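Side-chain contacts in alginate lyase, family PL7 (Zobellia galactanivorans, PDB 4BE3), which cleaves alginate exolytically as a family PL7 polysaccharide lyase, probably acting on polymannuronate among its substrates: residues 107-112 with 259-264; 56-59 with 64-67; 86-91 with 123-128; 51-56 with 90-95. One frame throughout, in Å; residues are numbered along the deposited sequence.

Contact 1: residues 107-112 with 259-264; sequences VGQIHS and GAYNQT. With SRT (S,R meso-tartaric acid), chain C.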
loop_
_atom_site.group_PDB
_atom_site.type_symbol
_atom_site.label_atom_id
_atom_site.label_comp_id
_atom_site.label_asym_id
_atom_site.label_seq_id
_atom_site.Cartn_x
_atom_site.Cartn_y
_atom_site.Cartn_z
ATOM N N VAL A 107 14.443 12.051 -12.571
ATOM C CA VAL A 107 15.028 11.833 -11.256
ATOM C C VAL A 107 13.968 11.318 -10.232
ATOM O O VAL A 107 14.362 10.970 -9.108
ATOM C CB VAL A 107 15.688 13.075 -10.672
ATOM C CG1 VAL A 107 16.834 13.438 -11.615
ATOM C CG2 VAL A 107 14.699 14.261 -10.546
ATOM N N GLY A 108 12.727 11.245 -10.647
ATOM C CA GLY A 108 11.634 10.578 -9.827
ATOM C C GLY A 108 10.381 10.430 -10.623
ATOM O O GLY A 108 10.150 11.243 -11.583
ATOM N N GLN A 109 9.576 9.369 -10.398
ATOM C CA GLN A 109 8.390 9.238 -11.164
ATOM C C GLN A 109 7.368 8.441 -10.344
ATOM O O GLN A 109 7.768 7.789 -9.346
ATOM C CB GLN A 109 8.576 8.351 -12.401
ATOM C CG GLN A 109 9.863 8.024 -12.883
ATOM C CD GLN A 109 9.833 7.043 -14.077
ATOM O OE1 GLN A 109 10.862 6.530 -14.451
ATOM N NE2 GLN A 109 8.671 6.771 -14.611
ATOM N N ILE A 110 6.108 8.545 -10.791
ATOM C CA ILE A 110 5.107 7.491 -10.449
ATOM C C ILE A 110 4.924 6.791 -11.813
ATOM O O ILE A 110 4.653 7.485 -12.830
ATOM C CB ILE A 110 3.778 8.093 -9.993
ATOM C CG1 ILE A 110 4.093 8.795 -8.626
ATOM C CG2 ILE A 110 2.718 6.914 -9.930
ATOM C CD1 ILE A 110 2.893 9.586 -8.168
ATOM N N HIS A 111 5.045 5.434 -11.833
ATOM C CA HIS A 111 4.813 4.714 -13.071
ATOM C C HIS A 111 3.679 3.744 -12.882
ATOM O O HIS A 111 3.615 3.058 -11.830
ATOM C CB HIS A 111 6.127 3.990 -13.325
ATOM C CG HIS A 111 6.106 3.113 -14.528
ATOM N ND1 HIS A 111 6.187 3.617 -15.760
ATOM C CD2 HIS A 111 5.933 1.750 -14.658
ATOM C CE1 HIS A 111 6.065 2.587 -16.695
ATOM N NE2 HIS A 111 5.937 1.450 -16.014
ATOM N N SER A 112 2.790 3.645 -13.876
ATOM C CA SER A 112 1.625 2.746 -13.693
ATOM C C SER A 112 2.165 1.313 -14.049
ATOM O O SER A 112 2.948 1.056 -15.017
ATOM C CB SER A 112 0.443 3.326 -14.575
ATOM O OG SER A 112 -0.389 2.097 -14.720
ATOM N N GLY A 259 16.004 7.656 -9.457
ATOM C CA GLY A 259 17.392 7.347 -9.863
ATOM C C GLY A 259 17.759 8.246 -11.078
ATOM O O GLY A 259 17.490 9.475 -10.999
ATOM N N ALA A 260 18.366 7.631 -12.119
ATOM C CA ALA A 260 18.740 8.369 -13.338
ATOM C C ALA A 260 18.126 7.654 -14.533
ATOM O O ALA A 260 18.672 6.659 -15.013
ATOM C CB ALA A 260 20.249 8.427 -13.441
ATOM N N TYR A 261 17.017 8.197 -15.049
ATOM C CA TYR A 261 16.359 7.585 -16.222
ATOM C C TYR A 261 16.711 8.586 -17.319
ATOM O O TYR A 261 16.134 9.707 -17.370
ATOM C CB TYR A 261 14.850 7.599 -15.902
ATOM C CG TYR A 261 13.954 7.127 -17.058
ATOM C CD1 TYR A 261 14.458 6.350 -18.122
ATOM C CD2 TYR A 261 12.562 7.437 -16.986
ATOM C CE1 TYR A 261 13.543 5.862 -19.102
ATOM C CE2 TYR A 261 11.698 6.958 -17.962
ATOM C CZ TYR A 261 12.185 6.203 -18.966
ATOM O OH TYR A 261 11.276 5.748 -19.911
ATOM N N ASN A 262 17.642 8.198 -18.141
ATOM C CA ASN A 262 18.269 9.149 -19.140
ATOM C C ASN A 262 17.285 9.415 -20.221
ATOM O O ASN A 262 16.847 8.470 -20.825
ATOM C CB ASN A 262 19.466 8.477 -19.709
ATOM C CG ASN A 262 20.412 9.501 -20.400
ATOM O OD1 ASN A 262 19.991 10.654 -20.601
ATOM N ND2 ASN A 262 21.617 9.095 -20.687
ATOM N N GLN A 263 16.928 10.696 -20.520
ATOM C CA GLN A 263 15.999 10.833 -21.631
ATOM C C GLN A 263 16.777 11.243 -22.887
ATOM O O GLN A 263 16.138 11.455 -23.916
ATOM C CB GLN A 263 15.117 12.057 -21.362
ATOM C CG GLN A 263 14.416 11.907 -19.982
ATOM C CD GLN A 263 13.432 10.743 -19.999
ATOM O OE1 GLN A 263 13.692 9.668 -19.284
ATOM N NE2 GLN A 263 12.362 10.849 -20.688
ATOM N N THR A 264 18.097 11.217 -22.837
ATOM C CA THR A 264 18.790 11.466 -24.130
ATOM C C THR A 264 19.256 10.101 -24.711
ATOM O O THR A 264 19.956 9.325 -24.082
ATOM C CB THR A 264 20.085 12.317 -23.832
ATOM O OG1 THR A 264 19.719 13.568 -23.272
ATOM C CG2 THR A 264 20.744 12.693 -25.247
HETATM O O1 SRT C . 9.044 0.905 -17.338
HETATM O O11 SRT C . 9.465 2.058 -15.386
HETATM C C1 SRT C . 9.422 1.069 -16.144
HETATM C C2 SRT C . 10.092 -0.005 -15.359
HETATM O O2 SRT C . 9.666 -0.232 -13.997
HETATM C C3 SRT C . 11.048 -0.912 -16.091
HETATM O O3 SRT C . 12.058 -0.017 -15.891
HETATM C C4 SRT C . 11.271 -2.268 -15.591
HETATM O O4 SRT C . 12.301 -2.577 -15.001
HETATM O O41 SRT C . 10.356 -3.089 -15.621
#

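Contact 2: residues 56-59 with 64-67; sequences ITSR and TRTE. With SRT (S,R meso-tartaric acid), chain C.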
loop_
_atom_site.group_PDB
_atom_site.type_symbol
_atom_site.label_atom_id
_atom_site.label_comp_id
_atom_site.label_asym_id
_atom_site.label_seq_id
_atom_site.Cartn_x
_atom_site.Cartn_y
_atom_site.Cartn_z
ATOM N N ILE A 56 21.363 -1.017 -22.238
ATOM C CA ILE A 56 20.272 -1.958 -22.509
ATOM C C ILE A 56 18.977 -1.453 -21.836
ATOM O O ILE A 56 18.997 -1.197 -20.628
ATOM C CB ILE A 56 20.642 -3.427 -22.015
ATOM C CG1 ILE A 56 21.753 -3.947 -22.978
ATOM C CG2 ILE A 56 19.426 -4.324 -22.138
ATOM C CD1 ILE A 56 23.131 -3.562 -22.484
ATOM N N THR A 57 17.946 -1.227 -22.654
ATOM C CA THR A 57 16.744 -0.546 -22.123
ATOM C C THR A 57 15.742 -1.640 -21.589
ATOM O O THR A 57 15.806 -2.835 -21.934
ATOM C CB THR A 57 16.072 0.268 -23.214
ATOM O OG1 THR A 57 15.550 -0.630 -24.243
ATOM C CG2 THR A 57 17.113 1.305 -23.840
ATOM N N SER A 58 14.742 -1.193 -20.817
ATOM C CA SER A 58 13.646 -2.015 -20.398
ATOM C C SER A 58 12.753 -2.265 -21.629
ATOM O O SER A 58 12.843 -1.567 -22.678
ATOM C CB SER A 58 12.872 -1.211 -19.299
ATOM O OG SER A 58 12.318 -0.015 -19.932
ATOM N N ARG A 59 11.920 -3.295 -21.545
ATOM C CA ARG A 59 10.999 -3.601 -22.668
ATOM C C ARG A 59 10.036 -2.402 -22.938
ATOM O O ARG A 59 9.651 -2.177 -24.040
ATOM C CB ARG A 59 10.227 -4.918 -22.325
ATOM C CG ARG A 59 9.324 -5.509 -23.439
ATOM C CD ARG A 59 9.998 -5.799 -24.808
ATOM N NE ARG A 59 10.851 -7.007 -24.868
ATOM C CZ ARG A 59 10.994 -7.911 -23.892
ATOM N NH1 ARG A 59 10.336 -7.797 -22.749
ATOM N NH2 ARG A 59 11.795 -8.953 -24.066
ATOM N N THR A 64 17.570 4.533 -21.653
ATOM C CA THR A 64 18.320 3.703 -20.746
ATOM C C THR A 64 18.231 4.293 -19.360
ATOM O O THR A 64 18.017 5.563 -19.177
ATOM C CB THR A 64 19.775 3.775 -21.225
ATOM O OG1 THR A 64 19.769 3.190 -22.581
ATOM C CG2 THR A 64 20.693 2.938 -20.296
ATOM N N ARG A 65 18.245 3.409 -18.336
ATOM C CA ARG A 65 18.138 4.013 -16.955
ATOM C C ARG A 65 19.060 3.210 -16.011
ATOM O O ARG A 65 19.337 2.040 -16.302
ATOM C CB ARG A 65 16.674 3.918 -16.451
ATOM C CG ARG A 65 16.231 2.474 -16.100
ATOM C CD ARG A 65 14.714 2.400 -15.902
ATOM N NE ARG A 65 14.041 2.419 -17.243
ATOM C CZ ARG A 65 12.842 2.929 -17.417
ATOM N NH1 ARG A 65 12.285 3.674 -16.408
ATOM N NH2 ARG A 65 12.174 2.759 -18.555
ATOM N N THR A 66 19.464 3.853 -14.922
ATOM C CA THR A 66 19.907 3.086 -13.714
ATOM C C THR A 66 18.952 3.606 -12.682
ATOM O O THR A 66 19.054 4.843 -12.292
ATOM C CB THR A 66 21.317 3.454 -13.371
ATOM O OG1 THR A 66 22.178 2.976 -14.426
ATOM C CG2 THR A 66 21.694 2.735 -12.043
ATOM N N GLU A 67 17.920 2.817 -12.286
ATOM C CA GLU A 67 16.817 3.517 -11.535
ATOM C C GLU A 67 16.170 2.424 -10.623
ATOM O O GLU A 67 15.932 1.257 -11.093
ATOM C CB GLU A 67 15.771 3.960 -12.621
ATOM C CG GLU A 67 14.688 4.873 -12.022
ATOM C CD GLU A 67 13.650 5.278 -13.042
ATOM O OE1 GLU A 67 13.249 4.435 -13.925
ATOM O OE2 GLU A 67 13.182 6.425 -12.890
HETATM O O1 SRT C . 9.044 0.905 -17.338
HETATM O O11 SRT C . 9.465 2.058 -15.386
HETATM C C1 SRT C . 9.422 1.069 -16.144
HETATM C C2 SRT C . 10.092 -0.005 -15.359
HETATM O O2 SRT C . 9.666 -0.232 -13.997
HETATM C C3 SRT C . 11.048 -0.912 -16.091
HETATM O O3 SRT C . 12.058 -0.017 -15.891
HETATM C C4 SRT C . 11.271 -2.268 -15.591
HETATM O O4 SRT C . 12.301 -2.577 -15.001
HETATM O O41 SRT C . 10.356 -3.089 -15.621
HETATM O O HOH W 1 18.225 0.545 -18.698
HETATM O O HOH W 2 15.495 1.396 -19.526
#

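Contact 3: residues 86-91 with 123-128; sequences LKVQHV and IFYKKF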
loop_
_atom_site.group_PDB
_atom_site.type_symbol
_atom_site.label_atom_id
_atom_site.label_comp_id
_atom_site.label_asym_id
_atom_site.label_seq_id
_atom_site.Cartn_x
_atom_site.Cartn_y
_atom_site.Cartn_z
ATOM N N LEU A 86 18.806 15.512 -3.731
ATOM C CA LEU A 86 19.727 14.975 -4.771
ATOM C C LEU A 86 20.472 16.138 -5.451
ATOM O O LEU A 86 20.133 17.287 -5.167
ATOM C CB LEU A 86 18.882 14.239 -5.881
ATOM C CG LEU A 86 17.885 15.203 -6.645
ATOM C CD1 LEU A 86 17.787 14.674 -8.079
ATOM C CD2 LEU A 86 16.483 15.119 -6.013
ATOM N N LYS A 87 21.468 15.845 -6.290
ATOM C CA LYS A 87 22.029 16.863 -7.201
ATOM C C LYS A 87 22.310 16.128 -8.440
ATOM O O LYS A 87 22.735 14.950 -8.417
ATOM C CB LYS A 87 23.209 17.592 -6.582
ATOM C CG LYS A 87 24.324 16.653 -6.101
ATOM C CD LYS A 87 25.283 17.456 -5.224
ATOM C CE LYS A 87 26.508 16.547 -4.935
ATOM N NZ LYS A 87 27.385 17.437 -4.101
ATOM N N VAL A 88 22.050 16.780 -9.602
ATOM C CA VAL A 88 22.384 16.191 -10.852
ATOM C C VAL A 88 23.772 16.599 -11.151
ATOM O O VAL A 88 24.103 17.784 -11.092
ATOM C CB VAL A 88 21.387 16.671 -11.961
ATOM C CG1 VAL A 88 21.795 16.122 -13.338
ATOM C CG2 VAL A 88 19.948 16.203 -11.593
ATOM N N GLN A 89 24.605 15.591 -11.532
ATOM C CA GLN A 89 26.059 15.820 -11.749
ATOM C C GLN A 89 26.292 15.868 -13.255
ATOM O O GLN A 89 27.301 16.419 -13.635
ATOM C CB GLN A 89 26.932 14.710 -11.170
ATOM C CG GLN A 89 26.785 14.724 -9.611
ATOM C CD GLN A 89 27.475 15.935 -8.963
ATOM O OE1 GLN A 89 27.223 17.034 -9.324
ATOM N NE2 GLN A 89 28.326 15.719 -7.954
ATOM N N HIS A 90 25.440 15.260 -14.094
ATOM C CA HIS A 90 25.802 15.246 -15.478
ATOM C C HIS A 90 24.578 14.909 -16.310
ATOM O O HIS A 90 23.806 14.084 -15.856
ATOM C CB HIS A 90 26.875 14.156 -15.745
ATOM C CG HIS A 90 27.572 14.381 -17.062
ATOM N ND1 HIS A 90 27.112 13.892 -18.272
ATOM C CD2 HIS A 90 28.690 15.166 -17.332
ATOM C CE1 HIS A 90 28.017 14.275 -19.259
ATOM N NE2 HIS A 90 28.965 15.058 -18.677
ATOM N N VAL A 91 24.345 15.598 -17.479
ATOM C CA VAL A 91 23.371 15.158 -18.481
ATOM C C VAL A 91 24.095 15.048 -19.820
ATOM O O VAL A 91 25.249 15.480 -19.929
ATOM C CB VAL A 91 22.217 16.183 -18.661
ATOM C CG1 VAL A 91 21.292 16.189 -17.377
ATOM C CG2 VAL A 91 22.819 17.593 -18.924
ATOM N N ILE A 123 9.684 13.658 -13.000
ATOM C CA ILE A 123 10.396 14.953 -12.649
ATOM C C ILE A 123 11.702 14.877 -13.452
ATOM O O ILE A 123 12.525 13.947 -13.343
ATOM C CB ILE A 123 10.694 14.999 -11.147
ATOM C CG1 ILE A 123 9.329 14.958 -10.383
ATOM C CG2 ILE A 123 11.526 16.206 -10.798
ATOM C CD1 ILE A 123 9.630 14.795 -8.805
ATOM N N PHE A 124 11.943 16.008 -14.183
ATOM C CA PHE A 124 13.146 16.092 -15.052
ATOM C C PHE A 124 14.101 17.162 -14.541
ATOM O O PHE A 124 13.651 18.196 -14.003
ATOM C CB PHE A 124 12.664 16.654 -16.419
ATOM C CG PHE A 124 11.890 15.691 -17.275
ATOM C CD1 PHE A 124 10.531 15.335 -17.003
ATOM C CD2 PHE A 124 12.548 15.200 -18.467
ATOM C CE1 PHE A 124 9.818 14.483 -17.860
ATOM C CE2 PHE A 124 11.771 14.404 -19.329
ATOM C CZ PHE A 124 10.486 14.017 -19.045
ATOM N N TYR A 125 15.373 16.971 -14.908
ATOM C CA TYR A 125 16.366 18.071 -14.800
ATOM C C TYR A 125 16.904 18.093 -16.266
ATOM O O TYR A 125 17.290 17.057 -16.811
ATOM C CB TYR A 125 17.480 17.695 -13.796
ATOM C CG TYR A 125 18.627 18.704 -13.908
ATOM C CD1 TYR A 125 19.645 18.577 -14.874
ATOM C CD2 TYR A 125 18.637 19.807 -13.055
ATOM C CE1 TYR A 125 20.653 19.526 -14.925
ATOM C CE2 TYR A 125 19.689 20.750 -13.046
ATOM C CZ TYR A 125 20.636 20.594 -14.041
ATOM O OH TYR A 125 21.627 21.592 -14.129
ATOM N N LYS A 126 16.901 19.312 -16.878
ATOM C CA LYS A 126 17.400 19.441 -18.263
ATOM C C LYS A 126 18.397 20.639 -18.315
ATOM O O LYS A 126 18.100 21.729 -17.744
ATOM C CB LYS A 126 16.193 19.717 -19.103
ATOM C CG LYS A 126 16.632 20.000 -20.631
ATOM C CD LYS A 126 15.319 20.122 -21.421
ATOM C CE LYS A 126 15.701 20.658 -22.863
ATOM N NZ LYS A 126 14.413 20.792 -23.677
ATOM N N LYS A 127 19.540 20.432 -18.982
ATOM C CA LYS A 127 20.494 21.575 -19.013
ATOM C C LYS A 127 21.131 21.523 -20.405
ATOM O O LYS A 127 21.714 20.552 -20.801
ATOM C CB LYS A 127 21.556 21.473 -17.889
ATOM C CG LYS A 127 22.451 22.768 -17.881
ATOM C CD LYS A 127 23.666 22.619 -16.991
ATOM C CE LYS A 127 24.723 21.759 -17.619
ATOM N NZ LYS A 127 25.253 22.328 -18.971
ATOM N N PHE A 128 20.994 22.653 -21.140
ATOM C CA PHE A 128 21.694 22.704 -22.453
ATOM C C PHE A 128 23.199 22.727 -22.332
ATOM O O PHE A 128 23.792 23.165 -21.331
ATOM C CB PHE A 128 21.236 24.001 -23.151
ATOM C CG PHE A 128 19.725 23.946 -23.549
ATOM C CD1 PHE A 128 19.357 23.258 -24.740
ATOM C CD2 PHE A 128 18.749 24.507 -22.711
ATOM C CE1 PHE A 128 18.011 23.210 -25.132
ATOM C CE2 PHE A 128 17.366 24.408 -23.076
ATOM C CZ PHE A 128 16.961 23.725 -24.260
#

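Contact 4: residues 51-56 with 90-95; sequences TPNSGI and HVSTSG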
loop_
_atom_site.group_PDB
_atom_site.type_symbol
_atom_site.label_atom_id
_atom_site.label_comp_id
_atom_site.label_asym_id
_atom_site.label_seq_id
_atom_site.Cartn_x
_atom_site.Cartn_y
_atom_site.Cartn_z
ATOM N N THR A 51 24.166 6.379 -15.892
ATOM C CA THR A 51 23.703 5.544 -17.000
ATOM C C THR A 51 24.096 6.198 -18.352
ATOM O O THR A 51 24.006 7.417 -18.486
ATOM C CB THR A 51 22.160 5.375 -16.919
ATOM O OG1 THR A 51 21.671 4.598 -18.005
ATOM C CG2 THR A 51 21.400 6.777 -17.012
ATOM N N PRO A 52 24.387 5.390 -19.343
ATOM C CA PRO A 52 24.778 6.050 -20.625
ATOM C C PRO A 52 23.526 6.429 -21.402
ATOM O O PRO A 52 22.384 6.077 -21.002
ATOM C CB PRO A 52 25.522 4.843 -21.357
ATOM C CG PRO A 52 24.685 3.622 -20.889
ATOM C CD PRO A 52 24.490 3.919 -19.431
ATOM N N ASN A 53 23.733 7.120 -22.546
ATOM C CA ASN A 53 22.614 7.435 -23.375
ATOM C C ASN A 53 22.013 6.201 -24.096
ATOM O O ASN A 53 20.825 6.132 -24.348
ATOM C CB ASN A 53 23.204 8.398 -24.513
ATOM C CG ASN A 53 23.447 9.845 -24.028
ATOM O OD1 ASN A 53 23.165 10.220 -22.871
ATOM N ND2 ASN A 53 24.019 10.685 -24.991
ATOM N N SER A 54 22.895 5.194 -24.376
ATOM C CA SER A 54 22.396 4.026 -25.022
ATOM C C SER A 54 23.044 2.782 -24.345
ATOM O O SER A 54 24.241 2.550 -24.489
ATOM C CB SER A 54 22.709 4.140 -26.550
ATOM O OG SER A 54 22.421 2.898 -27.142
ATOM N N GLY A 55 22.301 2.136 -23.414
ATOM C CA GLY A 55 22.857 0.835 -22.800
ATOM C C GLY A 55 21.802 -0.202 -23.171
ATOM O O GLY A 55 21.354 -0.248 -24.334
ATOM N N ILE A 56 21.363 -1.017 -22.238
ATOM C CA ILE A 56 20.272 -1.958 -22.509
ATOM C C ILE A 56 18.977 -1.453 -21.836
ATOM O O ILE A 56 18.997 -1.197 -20.628
ATOM C CB ILE A 56 20.642 -3.427 -22.015
ATOM C CG1 ILE A 56 21.753 -3.947 -22.978
ATOM C CG2 ILE A 56 19.426 -4.324 -22.138
ATOM C CD1 ILE A 56 23.131 -3.562 -22.484
ATOM N N HIS A 90 25.440 15.260 -14.094
ATOM C CA HIS A 90 25.802 15.246 -15.478
ATOM C C HIS A 90 24.578 14.909 -16.310
ATOM O O HIS A 90 23.806 14.084 -15.856
ATOM C CB HIS A 90 26.875 14.156 -15.745
ATOM C CG HIS A 90 27.572 14.381 -17.062
ATOM N ND1 HIS A 90 27.112 13.892 -18.272
ATOM C CD2 HIS A 90 28.690 15.166 -17.332
ATOM C CE1 HIS A 90 28.017 14.275 -19.259
ATOM N NE2 HIS A 90 28.965 15.058 -18.677
ATOM N N VAL A 91 24.345 15.598 -17.479
ATOM C CA VAL A 91 23.371 15.158 -18.481
ATOM C C VAL A 91 24.095 15.048 -19.820
ATOM O O VAL A 91 25.249 15.480 -19.929
ATOM C CB VAL A 91 22.217 16.183 -18.661
ATOM C CG1 VAL A 91 21.292 16.189 -17.377
ATOM C CG2 VAL A 91 22.819 17.593 -18.924
ATOM N N SER A 92 23.432 14.479 -20.825
ATOM C CA SER A 92 24.196 14.299 -22.089
ATOM C C SER A 92 24.681 15.629 -22.599
ATOM O O SER A 92 23.918 16.621 -22.635
ATOM C CB SER A 92 23.289 13.711 -23.141
ATOM O OG SER A 92 24.045 13.559 -24.308
ATOM N N THR A 93 25.938 15.662 -23.085
ATOM C CA THR A 93 26.456 16.903 -23.734
ATOM C C THR A 93 26.187 16.880 -25.208
ATOM O O THR A 93 26.687 17.759 -25.856
ATOM C CB THR A 93 28.010 16.950 -23.559
ATOM O OG1 THR A 93 28.574 15.724 -23.997
ATOM C CG2 THR A 93 28.312 17.075 -22.034
ATOM N N SER A 94 25.529 15.865 -25.763
ATOM C CA SER A 94 25.114 15.940 -27.183
ATOM C C SER A 94 23.629 15.597 -27.297
ATOM O O SER A 94 23.023 15.062 -26.358
ATOM C CB SER A 94 25.909 14.903 -27.988
ATOM O OG SER A 94 25.776 13.581 -27.457
ATOM N N GLY A 95 23.038 15.965 -28.444
ATOM C CA GLY A 95 21.564 15.689 -28.614
ATOM C C GLY A 95 21.170 16.874 -29.543
ATOM O O GLY A 95 21.960 17.856 -29.742
#

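Contact 1: residues 107-112 with 259-264
Beside the meso-tartaric acid pocket, which strand 104-112 enters at His111, Gln109 of the same strand meets the Tyr261 ring. The Gln109 side chain, extended beyond CG, crosses that of Tyr261 at about a right angle, yet its amide plane lies only 7° from that of the ring and approaches it obliquely, toward the CD2 and CE2 atoms. Tyr261 reaches this place because its CG stands anti to the backbone N (chi1 174°), which sends the ring toward strand 104-112. One face of the ring carries the amide end of Gln263; the hydroxyl is held by Ser61, and Arg65 adds a cation-pi contact.

Further up the strand the backbones themselves meet: Val107 CA points a C-H at Gly259 O, 3.4 Å away and with an angle of 167° at the hydrogen. At Gly259 the chain turns a corner, in a conformation where a side chain would collide with the carbonyl before it, which suits glycine. Both strands belong to the large antiparallel sheet of the jelly-roll sandwich characteristic of PL7 lyases, whose concave side carries the substrate cleft.

One face of the His111 ring is covered by the ligand's C1 carboxylate, with SRT O11 3.4 Å above the plane over the ring centre, and His111 NE2 is 3.4 Å from SRT O1. Glu119, bonded to His111 ND1, fixes the rotation of the ring. Beyond Tyr261, Asn262 OD1 accepts from Thr264 N at 3.0 Å in an Asx turn, the N-H arriving from above the carbonyl plane.

Contact 2: residues 56-59 with 64-67
Arg65 brings its guanidinium past the hydroxyl of Ser58 and lays one face under the meso-tartaric acid, whose SRT O3 sits over the centre of that face, 3.4 Å from Arg65 CZ. The bond from Arg65 NH2 to Ser58 OG is weak, 3.1 Å long and bent to 131°; the stronger partner of that hydroxyl is Thr60. In the plane of the guanidinium the grip is firmer. Arg65 NH1 meets Glu67 OE1 at 2.8 Å in a salt bridge nearly along the C-O axis, and Arg65 NE donates to water 2, which also accepts from Ser58 N at 3.0 Å. The bend at chi3 (77°) swings the guanidinium round to the Ser58 hydroxyl.

This is the pocket end of strand 65-70 in the PL7 jelly roll, facing the loop that leads into it. Glu67 OE1 also pairs with Lys257, so one carboxylate oxygen joins two cations near the ligand's carboxylate, consistent with a site made for an acidic sugar. A methionine in place of Arg65 would probably leave Glu67 without one of its two cationic partners and the ligand without the flat charged surface beneath it.

Farther from the ligand, water 1 bridges Ile56 O at 2.7 Å and Arg65 N. Thr57 CG2 packs on Thr64 OG1 at 3.5 Å, the two side chains crossing at about a right angle, while Thr64 OG1 bonds to Gly55 N.

Contact 3: residues 86-91 with 123-128
The Tyr125 ring has Val88 over one face and Val91 at its edge. Val88 CB stands 4.0 Å from the Tyr125 ring centroid and 16° off the normal, a CH-pi contact displaced toward the rim. Both methyls lie over that same face: Val88 CG1 touches Tyr125 CD1 at 3.6 Å, and Val88 CG2 rests against Tyr125 CB at 3.6 Å. In the ring plane, Val91 CG1 meets the same CD1 atom of Tyr125 at 3.8 Å. With CG anti to the backbone N (chi1 169°), Tyr125 projects its ring across to both valines.

These residues bring together the two sheets of the jelly-roll sandwich, strand 80-90 from the seven-stranded one and strand 121-126 from the other. A classic beta bulge, in which Gln89 and His90 both face Glu297, shifts the alternation of side chains, and as a result Val88 and Val91 both point inward. Val91 CG2 then packs beside Lys127 O at 3.7 Å, and lies 4.2 Å from Lys127 CB.

The polar ends turn elsewhere: Tyr125 OH bonds to Ile181 O, while Lys127 NZ donates to Phe128 O at 2.9 Å and also to His131 O. An alanine replacing Tyr125 would take away the ring, and is likely to open a gap beneath Val88 and beside Val91 and to leave the Ile181 carbonyl without its hydroxyl.

Cohesion here therefore rests on methyl and ring surfaces, while the buried hydroxyl and ammonium groups are satisfied by backbone carbonyls that take no part in the apolar contact, one of them Phe128 O of the same segment.

Contact 4: residues 51-56 with 90-95
Ser92, the first residue of 90-95 to touch the other segment, meets Asn53 with its whole side chain. Ser92 OG lies anti to the backbone N (chi1 -180°) and takes a hydrogen bond from Asn53 ND2 at 3.0 Å; the bond is nearly straight (163°), and the hydroxyl sits only 10° out of the amide plane. Ser92 CB packs at 3.5 Å from Asn53 OD1, against the other branch of the amide. Ser92 OG in turn donates to Ser94 O at 2.7 Å, so one hydroxyl both accepts from across the contact and donates within its own loop.

Thr93 holds the loop to Gly293. Ser94 OG comes to 4.2 Å from Asn53 ND2, a loose neighbour whose hydroxyl is engaged by Asp280 N instead.

Asn53 is held on both branches. Its OD1 accepts from Asn262 ND2, and its ND2 has a weak second bond to Asp280 O, which together fix the amide's rotation. The arrangement ties the end of strand 44-52 to the loop after strand 80-90, two strands on either side of 295-306 in the seven-stranded sheet, a polar link of the kind made where loops join strands in a jelly-roll beta-sandwich.

Contacts 1 and 2 share the ligand: both touch the meso-tartaric acid, their centres are about 10 Å apart, and they join in one sheet through Asn262 N to Thr64 O, 2.9 Å. Contact 3 continues that sheet on the other side of strand 104-112, where Val107 N reaches Ile123 O at 2.8 Å, but Val88 belongs to the opposing sheet; its centre is about 17 Å from that of contact 2, with nearest atoms about 8 Å apart. Contact 4 shares His90 and Val91 with contact 3 and Ile56 with contact 2. It meets contact 1 where Asn262 ND2 bonds to Pro52 O at 3.1 Å, away from the ligand.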